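Local structure of factor H binding protein (Treponema denticola, 3R15) at residues G45-I48 / D49-A52; T56-A60 / L61-I65. The protein probably binds the complement regulator factor H at the surface of this oral spirochaete. All coordinates share one frame; numbering follows the deposited sequence.

Contact 1 of 2, residues G45-I48 / D49-A52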
ATOM      1  N   GLY A  45      -8.836  -5.839   9.480  1.00 14.64           N
ATOM      2  CA  GLY A  45      -8.125  -7.104   9.418  1.00 15.96           C
ATOM      3  C   GLY A  45      -7.649  -7.441   8.013  1.00 17.24           C
ATOM      4  O   GLY A  45      -6.580  -8.026   7.828  1.00 17.40           O
ATOM      5  N   ALA A  46      -8.450  -7.074   7.017  1.00 17.39           N
ATOM      6  CA  ALA A  46      -8.059  -7.298   5.635  1.00 13.73           C
ATOM      7  C   ALA A  46      -6.874  -6.404   5.264  1.00 14.96           C
ATOM      8  O   ALA A  46      -5.999  -6.823   4.502  1.00 15.14           O
ATOM      9  CB  ALA A  46      -9.225  -7.063   4.706  1.00 16.04           C
ATOM     10  N   VAL A  47      -6.831  -5.189   5.813  1.00 14.52           N
ATOM     11  CA  VAL A  47      -5.701  -4.284   5.551  1.00 14.45           C
ATOM     12  C   VAL A  47      -4.406  -4.891   6.109  1.00 14.33           C
ATOM     13  O   VAL A  47      -3.346  -4.849   5.471  1.00 14.37           O
ATOM     14  CB  VAL A  47      -5.933  -2.870   6.153  1.00 14.25           C
ATOM     15  CG1 VAL A  47      -4.666  -2.008   6.054  1.00 14.02           C
ATOM     16  CG2 VAL A  47      -7.134  -2.182   5.473  1.00 15.24           C
ATOM     17  N   ILE A  48      -4.503  -5.464   7.303  1.00 13.63           N
ATOM     18  CA  ILE A  48      -3.362  -6.134   7.920  1.00 14.40           C
ATOM     19  C   ILE A  48      -2.867  -7.285   7.039  1.00 15.69           C
ATOM     20  O   ILE A  48      -1.664  -7.406   6.789  1.00 15.92           O
ATOM     21  CB  ILE A  48      -3.722  -6.643   9.334  1.00 15.46           C
ATOM     22  CG1 ILE A  48      -3.870  -5.455  10.283  1.00 14.67           C
ATOM     23  CG2 ILE A  48      -2.647  -7.609   9.860  1.00 18.46           C
ATOM     24  CD1 ILE A  48      -4.542  -5.812  11.607  1.00 19.04           C
ATOM     25  N   ASP A  49      -3.790  -8.117   6.568  1.00 15.54           N
ATOM     26  CA  ASP A  49      -3.423  -9.226   5.688  1.00 18.19           C
ATOM     27  C   ASP A  49      -2.760  -8.699   4.414  1.00 16.81           C
ATOM     28  O   ASP A  49      -1.774  -9.273   3.921  1.00 16.47           O
ATOM     29  CB  ASP A  49      -4.662 -10.052   5.310  1.00 19.45           C
ATOM     30  CG  ASP A  49      -5.221 -10.859   6.473  1.00 23.28           C
ATOM     31  OD1 ASP A  49      -4.518 -11.032   7.496  1.00 27.51           O
ATOM     32  OD2 ASP A  49      -6.365 -11.337   6.337  1.00 28.32           O
ATOM     33  N   MET A  50      -3.317  -7.615   3.873  1.00 14.76           N
ATOM     34  CA  MET A  50      -2.807  -7.009   2.649  1.00 16.39           C
ATOM     35  C   MET A  50      -1.377  -6.523   2.846  1.00 15.51           C
ATOM     36  O   MET A  50      -0.514  -6.704   1.983  1.00 15.59           O
ATOM     37  CB  MET A  50      -3.686  -5.823   2.246  1.00 17.70           C
ATOM     38  CG  MET A  50      -3.175  -5.056   1.032  1.00 16.16           C
ATOM     39  SD  MET A  50      -4.207  -3.592   0.758  1.00 19.51           S
ATOM     40  CE  MET A  50      -3.620  -2.551   2.058  1.00 18.88           C
ATOM     41  N   LEU A  51      -1.127  -5.880   3.979  1.00 16.47           N
ATOM     42  CA  LEU A  51       0.209  -5.380   4.257  1.00 17.25           C
ATOM     43  C   LEU A  51       1.223  -6.509   4.279  1.00 15.51           C
ATOM     44  O   LEU A  51       2.317  -6.348   3.756  1.00 16.13           O
ATOM     45  CB  LEU A  51       0.256  -4.634   5.592  1.00 18.92           C
ATOM     46  CG  LEU A  51      -0.429  -3.270   5.565  1.00 22.84           C
ATOM     47  CD1 LEU A  51      -0.664  -2.828   6.990  1.00 22.19           C
ATOM     48  CD2 LEU A  51       0.451  -2.276   4.836  1.00 22.81           C
ATOM     49  N   ALA A  52       0.879  -7.637   4.903  1.00 15.26           N
ATOM     50  CA  ALA A  52       1.803  -8.768   4.961  1.00 17.35           C
ATOM     51  C   ALA A  52       2.078  -9.324   3.562  1.00 16.43           C
ATOM     52  O   ALA A  52       3.218  -9.666   3.214  1.00 17.74           O
ATOM     53  CB  ALA A  52       1.253  -9.856   5.865  1.00 16.29           C
TER
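Val-47 meets the next turn of its helix with a single methyl: CG1 stands 4.2 Å from CE of Met-50, and Leu-51 brings CD1 up to the same methyl, so that one branch serves both the i+3 and the i+4 neighbour. Val-47 lies side by side with each of them, pointing the same way. Its CG1 is opposite the backbone N (chi1 172°), which places it beside the carbonyl carbon, on the side of the next turn. Met-50 first extends and then bends at its sulfur (chi3 75°), and this last turn brings CE back to the valine; a flexible thioether can turn its end both to Val-47 and to Phe-29 and Leu-33 of helix 20-36. Leu-51 lies low over the backbone, its CG 3.3 Å from the carbonyl O of Val-47. That same oxygen accepts the N-H of Leu-51, with 2.9 Å between O of Val-47 and N of Leu-51. Beyond the segments, Val-47 and Leu-51 touch Asp-67 of strand 63-67.

The other side of the helix is looser and faces solvent. Here Asp-49 lays its carboxylate back along the helix, CG 3.4 Å from O of Gly-45, a charged group where water is at hand. Gly-45, Ile-48 and Ala-52 are likewise exposed, the apolar Ile-48 among them. Four successive i to i+4 backbone bonds, from Asp-49 N to Gly-45 O through Ala-52 N to Ile-48 O, define a regular alpha-helix, two-faced in that buried Val-47, with Met-50 and Leu-51, packs against the fold while the exposed residues line its outer side.

Contact 2 of 2, residues T56-A60 / L61-I65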
ATOM      1  N   THR A  56       5.750  -8.874   1.924  1.00 15.80           N
ATOM      2  CA  THR A  56       6.516 -10.085   1.623  1.00 15.79           C
ATOM      3  C   THR A  56       7.114  -9.964   0.224  1.00 16.83           C
ATOM      4  O   THR A  56       8.283 -10.297   0.003  1.00 18.29           O
ATOM      5  CB  THR A  56       5.639 -11.331   1.740  1.00 16.60           C
ATOM      6  OG1 THR A  56       5.196 -11.454   3.099  1.00 17.03           O
ATOM      7  CG2 THR A  56       6.436 -12.606   1.345  1.00 17.68           C
ATOM      8  N   GLU A  57       6.320  -9.456  -0.717  1.00 16.56           N
ATOM      9  CA  GLU A  57       6.827  -9.171  -2.065  1.00 17.27           C
ATOM     10  C   GLU A  57       7.869  -8.047  -2.062  1.00 19.43           C
ATOM     11  O   GLU A  57       8.924  -8.155  -2.694  1.00 20.36           O
ATOM     12  CB  GLU A  57       5.688  -8.778  -3.017  1.00 18.96           C
ATOM     13  CG  GLU A  57       4.713  -9.881  -3.379  1.00 21.69           C
ATOM     14  CD  GLU A  57       3.671  -9.398  -4.384  1.00 26.23           C
ATOM     15  OE1 GLU A  57       3.928  -8.386  -5.070  1.00 23.07           O
ATOM     16  OE2 GLU A  57       2.593 -10.023  -4.494  1.00 25.33           O
ATOM     17  N   ALA A  58       7.568  -6.953  -1.371  1.00 15.79           N
ATOM     18  CA  ALA A  58       8.435  -5.775  -1.407  1.00 18.64           C
ATOM     19  C   ALA A  58       9.807  -6.096  -0.816  1.00 18.47           C
ATOM     20  O   ALA A  58      10.829  -5.517  -1.186  1.00 16.99           O
ATOM     21  CB  ALA A  58       7.781  -4.620  -0.668  1.00 17.15           C
ATOM     22  N   LEU A  59       9.811  -7.035   0.112  1.00 18.50           N
ATOM     23  CA  LEU A  59      11.029  -7.508   0.737  1.00 17.95           C
ATOM     24  C   LEU A  59      12.068  -7.947  -0.312  1.00 21.17           C
ATOM     25  O   LEU A  59      13.258  -7.654  -0.190  1.00 19.16           O
ATOM     26  CB  LEU A  59      10.641  -8.662   1.649  1.00 21.00           C
ATOM     27  CG  LEU A  59      11.712  -9.364   2.436  1.00 24.70           C
ATOM     28  CD1 LEU A  59      12.555  -8.358   3.249  1.00 20.50           C
ATOM     29  CD2 LEU A  59      10.965 -10.360   3.317  1.00 22.59           C
ATOM     30  N   ALA A  60      11.604  -8.637  -1.349  1.00 19.57           N
ATOM     31  CA  ALA A  60      12.481  -9.085  -2.436  1.00 20.33           C
ATOM     32  C   ALA A  60      13.076  -7.912  -3.212  1.00 21.78           C
ATOM     33  O   ALA A  60      14.074  -8.063  -3.914  1.00 23.28           O
ATOM     34  CB  ALA A  60      11.728 -10.018  -3.369  1.00 21.84           C
ATOM     35  N   LEU A  61      12.458  -6.739  -3.083  1.00 18.53           N
ATOM     36  CA  LEU A  61      12.950  -5.525  -3.727  1.00 19.03           C
ATOM     37  C   LEU A  61      13.599  -4.561  -2.732  1.00 20.37           C
ATOM     38  O   LEU A  61      13.865  -3.409  -3.065  1.00 20.79           O
ATOM     39  CB  LEU A  61      11.817  -4.813  -4.492  1.00 16.69           C
ATOM     40  CG  LEU A  61      11.106  -5.686  -5.529  1.00 21.47           C
ATOM     41  CD1 LEU A  61       9.834  -5.013  -5.999  1.00 22.44           C
ATOM     42  CD2 LEU A  61      12.026  -5.993  -6.711  1.00 25.59           C
ATOM     43  N   ASP A  62      13.841  -5.033  -1.506  1.00 20.20           N
ATOM     44  CA  ASP A  62      14.561  -4.259  -0.493  1.00 17.95           C
ATOM     45  C   ASP A  62      13.852  -2.982  -0.009  1.00 20.83           C
ATOM     46  O   ASP A  62      14.502  -2.014   0.375  1.00 22.24           O
ATOM     47  CB  ASP A  62      15.979  -3.892  -0.978  1.00 19.99           C
ATOM     48  CG  ASP A  62      16.865  -5.104  -1.186  1.00 31.39           C
ATOM     49  OD1 ASP A  62      16.654  -6.120  -0.491  1.00 34.78           O
ATOM     50  OD2 ASP A  62      17.779  -5.036  -2.044  1.00 35.15           O
ATOM     51  N   TYR A  63      12.522  -2.972  -0.024  1.00 16.74           N
ATOM     52  CA  TYR A  63      11.791  -1.874   0.603  1.00 18.04           C
ATOM     53  C   TYR A  63      10.564  -2.430   1.312  1.00 15.42           C
ATOM     54  O   TYR A  63      10.246  -3.602   1.156  1.00 15.68           O
ATOM     55  CB  TYR A  63      11.420  -0.775  -0.421  1.00 19.55           C
ATOM     56  CG  TYR A  63      10.110  -0.987  -1.152  1.00 17.10           C
ATOM     57  CD1 TYR A  63       9.985  -1.948  -2.159  1.00 16.28           C
ATOM     58  CD2 TYR A  63       8.996  -0.209  -0.843  1.00 17.53           C
ATOM     59  CE1 TYR A  63       8.773  -2.138  -2.822  1.00 18.95           C
ATOM     60  CE2 TYR A  63       7.795  -0.381  -1.504  1.00 17.41           C
ATOM     61  CZ  TYR A  63       7.681  -1.343  -2.483  1.00 17.60           C
ATOM     62  OH  TYR A  63       6.467  -1.508  -3.120  1.00 18.54           O
ATOM     63  N   GLN A  64       9.898  -1.587   2.098  1.00 16.57           N
ATOM     64  CA  GLN A  64       8.668  -1.959   2.799  1.00 16.27           C
ATOM     65  C   GLN A  64       7.663  -0.825   2.698  1.00 15.22           C
ATOM     66  O   GLN A  64       8.037   0.319   2.470  1.00 16.98           O
ATOM     67  CB  GLN A  64       8.959  -2.221   4.278  1.00 17.20           C
ATOM     68  CG  GLN A  64       9.773  -3.475   4.539  1.00 14.59           C
ATOM     69  CD  GLN A  64       8.986  -4.746   4.289  1.00 14.87           C
ATOM     70  OE1 GLN A  64       8.333  -5.273   5.188  1.00 15.12           O
ATOM     71  NE2 GLN A  64       9.053  -5.251   3.062  1.00 16.06           N
ATOM     72  N   ILE A  65       6.387  -1.151   2.872  1.00 14.72           N
ATOM     73  CA  ILE A  65       5.331  -0.145   2.932  1.00 15.34           C
ATOM     74  C   ILE A  65       4.852  -0.088   4.374  1.00 18.20           C
ATOM     75  O   ILE A  65       4.613  -1.129   5.001  1.00 18.22           O
ATOM     76  CB  ILE A  65       4.176  -0.525   2.000  1.00 17.24           C
ATOM     77  CG1 ILE A  65       4.655  -0.467   0.543  1.00 20.39           C
ATOM     78  CG2 ILE A  65       2.956   0.383   2.221  1.00 18.20           C
ATOM     79  CD1 ILE A  65       3.751  -1.179  -0.444  1.00 23.31           C
TER
HETATM   80  O   HOH W   1      15.570  -9.005   0.039  1.00 31.98           O
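The helix closes at Ala-58 to Tyr-63 in a Schellman motif, with Tyr-63 N hydrogen-bonded to Ala-58 O, Asp-62 N to Leu-59 O, and a type I turn spanning Leu-59 to Asp-62. Asp-62 is the C-prime residue, and its positive phi (65°) turns the chain out of the helix. The carbonyl O of Ala-58 takes two N-H groups from opposite faces of its plane, Leu-61 N at 2.8 Å and Tyr-63 N at 3.3 Å from that oxygen. A water bridges O of Leu-59 and OD1 of Asp-62, a polar residue apt for this exposed corner.

The buried side is a CH-pi contact: CB of Ala-58 sits over one face of the Tyr-63 ring, 3.8 Å from its centroid and displaced toward the rim near CE1. The short methyl of Ala-58 leaves the ring close to the helix. Gln-64 folds back at chi2 (-71°), and its NE2 donates to O of Tyr-63 at 2.8 Å and also to O of Asn-55.

Helix 20-36 packs against this corner, with His-25 ND1 hydrogen-bonded to Tyr-63 OH and His-25 NE2 to Glu-57 OE1, while Pro-89 of strand 87-91 touches the tyrosine.

Contacts 1 and 2 follow each other along the chain, their centres about 15 Å apart, and both draw on helix 44-59. Contact 1 belongs to its first half; contact 2 ends it and leads into strand 63-67, which pairs antiparallel with strand 87-91. One helical turn joins the two, through the hydrogen bond between Ala-52 O of contact 1 and Thr-56 OG1 of contact 2. Helix 20-36 packs against both: Phe-29 meets Met-50 of contact 1 and Ile-65 of contact 2. Because the cap turns the chain from helix 44-59 into strand 63-67, the strand doubles back along its helix, and Asp-67 at its end reaches Val-47 and Leu-51.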